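Restriction endonuclease AspBHI (Azoarcus sp., PDB 4OC8) cleaves DNA in a modification-dependent manner as a restriction endonuclease and assembles into a tetramer. Local coordinates at the interface of chains A and B. Coordinates in Å, arbitrary orientation; residue numbers count along the deposited sequence, not the author numbering. Chains: chain A/B, restriction endonuclease AspBHI.

The interface of chains A and B. Residues chain A 74, 76-77, 214, 216-217; chain B 266-269, 288, 292, 297.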
ATOM      1  N   ASP A  74     -11.551   0.570 -12.403  1.00 36.19           N
ATOM      2  CA  ASP A  74     -10.104   0.685 -12.354  1.00 43.72           C
ATOM      3  C   ASP A  74      -9.491   0.068 -13.603  1.00 46.08           C
ATOM      4  O   ASP A  74      -9.321  -1.151 -13.680  1.00 42.99           O
ATOM      5  CB  ASP A  74      -9.553  -0.008 -11.109  1.00 41.71           C
ATOM      6  CG  ASP A  74      -8.120   0.371 -10.825  1.00 51.76           C
ATOM      7  OD1 ASP A  74      -7.648   1.379 -11.392  1.00 56.32           O
ATOM      8  OD2 ASP A  74      -7.470  -0.333 -10.026  1.00 62.36           O
ATOM      9  N   THR A  76      -6.566  -0.014 -14.465  1.00 45.97           N
ATOM     10  CA  THR A  76      -5.289  -0.634 -14.145  1.00 46.60           C
ATOM     11  C   THR A  76      -5.393  -2.114 -13.787  1.00 42.86           C
ATOM     12  O   THR A  76      -4.559  -2.919 -14.195  1.00 43.32           O
ATOM     13  CB  THR A  76      -4.595   0.112 -12.994  1.00 45.33           C
ATOM     14  OG1 THR A  76      -4.450   1.492 -13.348  1.00 54.29           O
ATOM     15  CG2 THR A  76      -3.226  -0.482 -12.715  1.00 42.80           C
ATOM     16  N   THR A  77      -6.412  -2.472 -13.017  1.00 40.38           N
ATOM     17  CA  THR A  77      -6.530  -3.842 -12.534  1.00 42.72           C
ATOM     18  C   THR A  77      -7.729  -4.558 -13.158  1.00 38.62           C
ATOM     19  O   THR A  77      -7.910  -5.765 -12.996  1.00 31.48           O
ATOM     20  CB  THR A  77      -6.616  -3.878 -10.992  1.00 42.13           C
ATOM     21  OG1 THR A  77      -7.860  -3.314 -10.562  1.00 45.34           O
ATOM     22  CG2 THR A  77      -5.472  -3.084 -10.383  1.00 46.05           C
ATOM     23  N   MET A 214      -5.687  -5.990 -17.427  1.00 44.59           N
ATOM     24  CA  MET A 214      -4.940  -4.980 -16.700  1.00 31.20           C
ATOM     25  C   MET A 214      -4.295  -3.972 -17.645  1.00 39.20           C
ATOM     26  O   MET A 214      -3.420  -4.319 -18.442  1.00 43.02           O
ATOM     27  CB  MET A 214      -3.905  -5.653 -15.798  1.00 27.19           C
ATOM     28  CG  MET A 214      -4.526  -6.724 -14.923  1.00 32.32           C
ATOM     29  SD  MET A 214      -3.489  -7.277 -13.561  1.00 46.28           S
ATOM     30  CE  MET A 214      -3.368  -5.781 -12.589  1.00 48.21           C
ATOM     31  N   PRO A 216      -2.486  -0.568 -17.174  1.00 43.71           N
ATOM     32  CA  PRO A 216      -1.834   0.500 -16.408  1.00 41.07           C
ATOM     33  C   PRO A 216      -1.832   1.818 -17.166  1.00 48.03           C
ATOM     34  O   PRO A 216      -1.684   1.823 -18.388  1.00 47.31           O
ATOM     35  CB  PRO A 216      -0.405  -0.012 -16.246  1.00 40.15           C
ATOM     36  CG  PRO A 216      -0.524  -1.483 -16.331  1.00 48.80           C
ATOM     37  CD  PRO A 216      -1.615  -1.746 -17.319  1.00 49.89           C
ATOM     38  N   ARG A 217      -2.004   2.920 -16.440  1.00 49.62           N
ATOM     39  CA  ARG A 217      -2.110   4.233 -17.059  1.00 44.68           C
ATOM     40  C   ARG A 217      -0.760   4.733 -17.531  1.00 51.21           C
ATOM     41  O   ARG A 217       0.240   4.611 -16.822  1.00 55.93           O
ATOM     42  CB  ARG A 217      -2.718   5.243 -16.081  1.00 59.14           C
ATOM     43  CG  ARG A 217      -4.198   5.049 -15.825  1.00 65.25           C
ATOM     44  CD  ARG A 217      -4.762   6.118 -14.905  1.00 58.74           C
ATOM     45  NE  ARG A 217      -6.166   5.853 -14.600  1.00 76.24           N
ATOM     46  CZ  ARG A 217      -6.580   5.036 -13.635  1.00 78.28           C
ATOM     47  NH1 ARG A 217      -5.696   4.405 -12.872  1.00 75.27           N
ATOM     48  NH2 ARG A 217      -7.877   4.850 -13.432  1.00 76.32           N
TER
ATOM     49  N   ASP B 266      -2.875  -3.360  -4.032  1.00 50.16           N
ATOM     50  CA  ASP B 266      -3.579  -3.157  -5.296  1.00 66.31           C
ATOM     51  C   ASP B 266      -3.838  -4.579  -5.775  1.00 66.51           C
ATOM     52  O   ASP B 266      -3.890  -5.512  -4.968  1.00 66.59           O
ATOM     53  CB  ASP B 266      -2.709  -2.378  -6.297  1.00 59.48           C
ATOM     54  CG  ASP B 266      -3.533  -1.657  -7.360  1.00 71.01           C
ATOM     55  OD1 ASP B 266      -4.776  -1.692  -7.270  1.00 75.34           O
ATOM     56  OD2 ASP B 266      -2.947  -1.047  -8.277  1.00 67.33           O
ATOM     57  N   VAL B 267      -4.021  -4.745  -7.076  1.00 68.50           N
ATOM     58  CA  VAL B 267      -3.740  -6.025  -7.698  1.00 62.09           C
ATOM     59  C   VAL B 267      -2.415  -5.735  -8.389  1.00 58.69           C
ATOM     60  O   VAL B 267      -2.372  -4.981  -9.356  1.00 47.94           O
ATOM     61  CB  VAL B 267      -4.835  -6.431  -8.690  1.00 59.37           C
ATOM     62  CG1 VAL B 267      -4.736  -7.926  -9.068  1.00 52.83           C
ATOM     63  CG2 VAL B 267      -6.211  -6.100  -8.089  1.00 56.91           C
ATOM     64  N   ALA B 268      -1.321  -6.262  -7.852  1.00 53.22           N
ATOM     65  CA  ALA B 268      -0.016  -5.953  -8.410  1.00 51.49           C
ATOM     66  C   ALA B 268       0.035  -6.382  -9.872  1.00 62.91           C
ATOM     67  O   ALA B 268      -0.486  -7.435 -10.223  1.00 62.92           O
ATOM     68  CB  ALA B 268       1.083  -6.639  -7.602  1.00 42.50           C
ATOM     69  N   ARG B 269       0.626  -5.557 -10.731  1.00 56.42           N
ATOM     70  CA  ARG B 269       0.907  -5.987 -12.100  1.00 47.92           C
ATOM     71  C   ARG B 269       2.113  -6.919 -12.068  1.00 47.91           C
ATOM     72  O   ARG B 269       3.001  -6.732 -11.244  1.00 48.51           O
ATOM     73  CB  ARG B 269       1.178  -4.784 -13.009  1.00 44.47           C
ATOM     74  CG  ARG B 269      -0.057  -4.299 -13.801  1.00 49.22           C
ATOM     75  CD  ARG B 269      -0.663  -3.082 -13.146  1.00 51.01           C
ATOM     76  NE  ARG B 269      -0.943  -3.361 -11.747  1.00 53.63           N
ATOM     77  CZ  ARG B 269      -0.852  -2.466 -10.774  1.00 48.47           C
ATOM     78  NH1 ARG B 269      -0.491  -1.220 -11.040  1.00 41.43           N
ATOM     79  NH2 ARG B 269      -1.125  -2.818  -9.531  1.00 60.98           N
ATOM     80  N   ARG B 288       0.537  -0.032  -6.734  1.00 46.79           N
ATOM     81  CA  ARG B 288       0.084   1.345  -6.607  1.00 45.15           C
ATOM     82  C   ARG B 288      -0.141   1.728  -5.151  1.00 45.34           C
ATOM     83  O   ARG B 288      -0.850   1.041  -4.419  1.00 46.62           O
ATOM     84  CB  ARG B 288      -1.193   1.564  -7.412  1.00 47.35           C
ATOM     85  CG  ARG B 288      -1.347   2.971  -7.960  1.00 52.34           C
ATOM     86  CD  ARG B 288      -2.405   3.002  -9.046  1.00 48.41           C
ATOM     87  NE  ARG B 288      -3.427   1.994  -8.792  1.00 57.92           N
ATOM     88  CZ  ARG B 288      -4.533   1.849  -9.510  1.00 63.65           C
ATOM     89  NH1 ARG B 288      -4.773   2.660 -10.533  1.00 56.28           N
ATOM     90  NH2 ARG B 288      -5.402   0.894  -9.199  1.00 58.00           N
ATOM     91  N   SER B 292      -5.722   6.787  -7.462  1.00 50.54           N
ATOM     92  CA  SER B 292      -5.676   7.643  -8.652  1.00 48.40           C
ATOM     93  C   SER B 292      -6.849   8.615  -8.677  1.00 49.55           C
ATOM     94  O   SER B 292      -7.957   8.256  -8.270  1.00 52.92           O
ATOM     95  CB  SER B 292      -5.652   6.810  -9.938  1.00 45.84           C
ATOM     96  OG  SER B 292      -4.381   6.216 -10.141  1.00 57.85           O
ATOM     97  N   GLU B 297       3.316   4.585  -8.516  1.00 40.87           N
ATOM     98  CA  GLU B 297       3.626   3.178  -8.689  1.00 40.43           C
ATOM     99  C   GLU B 297       5.044   2.927  -8.228  1.00 34.89           C
ATOM    100  O   GLU B 297       5.949   3.705  -8.519  1.00 42.84           O
ATOM    101  CB  GLU B 297       3.465   2.750 -10.150  1.00 51.18           C
ATOM    102  CG  GLU B 297       2.028   2.567 -10.603  1.00 54.24           C
ATOM    103  CD  GLU B 297       1.923   2.339 -12.099  1.00 74.72           C
ATOM    104  OE1 GLU B 297       2.940   2.533 -12.801  1.00 75.04           O
ATOM    105  OE2 GLU B 297       0.828   1.967 -12.573  1.00 77.24           O
TER
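One patch of the two-fold symmetric interface between A and B, two copies of a restriction endonuclease that forms tetramers, sets A:Asp74, A:Thr76 and A:Thr77 of the N-terminal family region, with the 214-217 segment, against the Mrr-type catalytic region of chain B. B:Arg288 rises from strand 284-289, bends at chi3 (31°) and meets A:Asp74 tip to tip. Carboxylate and guanidinium lie 13° apart, nearly coplanar, in an end-on salt bridge: B:Arg288 NH2 bonds A:Asp74 OD2 at 2.5 Å and B:Arg288 NH1 bonds A:Asp74 OD1 at 3.3 Å, each oxygen using its syn lone pair. NH2 also bonds OD1, which thus accepts from both nitrogens. A:Thr77 OG1 also donates to A:Asp74 OD2, from above the carboxylate plane. On its own side, B:Arg288 NH2 bonds B:Asp266 OD1, so two carboxylates hold the guanidinium and probably offset the like charge of A:Arg217, whose NH1 comes to 3.1 Å from B:Arg288 NH1, edge to edge. An alanine in place of A:Asp74 would remove both carboxylate oxygens and would probably leave these NH1 groups meeting with less compensating charge. A:Thr76 splits its branches: from CB, which packs near the B:Arg288 guanidinium, OG1 takes a hydrogen bond from B:Arg288 NH1, while CG2, anti to the backbone N, meets the B:Arg269 guanidinium. B:Arg269, folded at chi2 and chi3, runs past A:Pro216 in the opposite direction, CD packing on CG; A:Met214 crosses it obliquely, CE against NE. Intrachain, B:Arg269 NH2 bonds B:Val267 O at 2.5 Å and B:Asp266 OD2 at 2.8 Å.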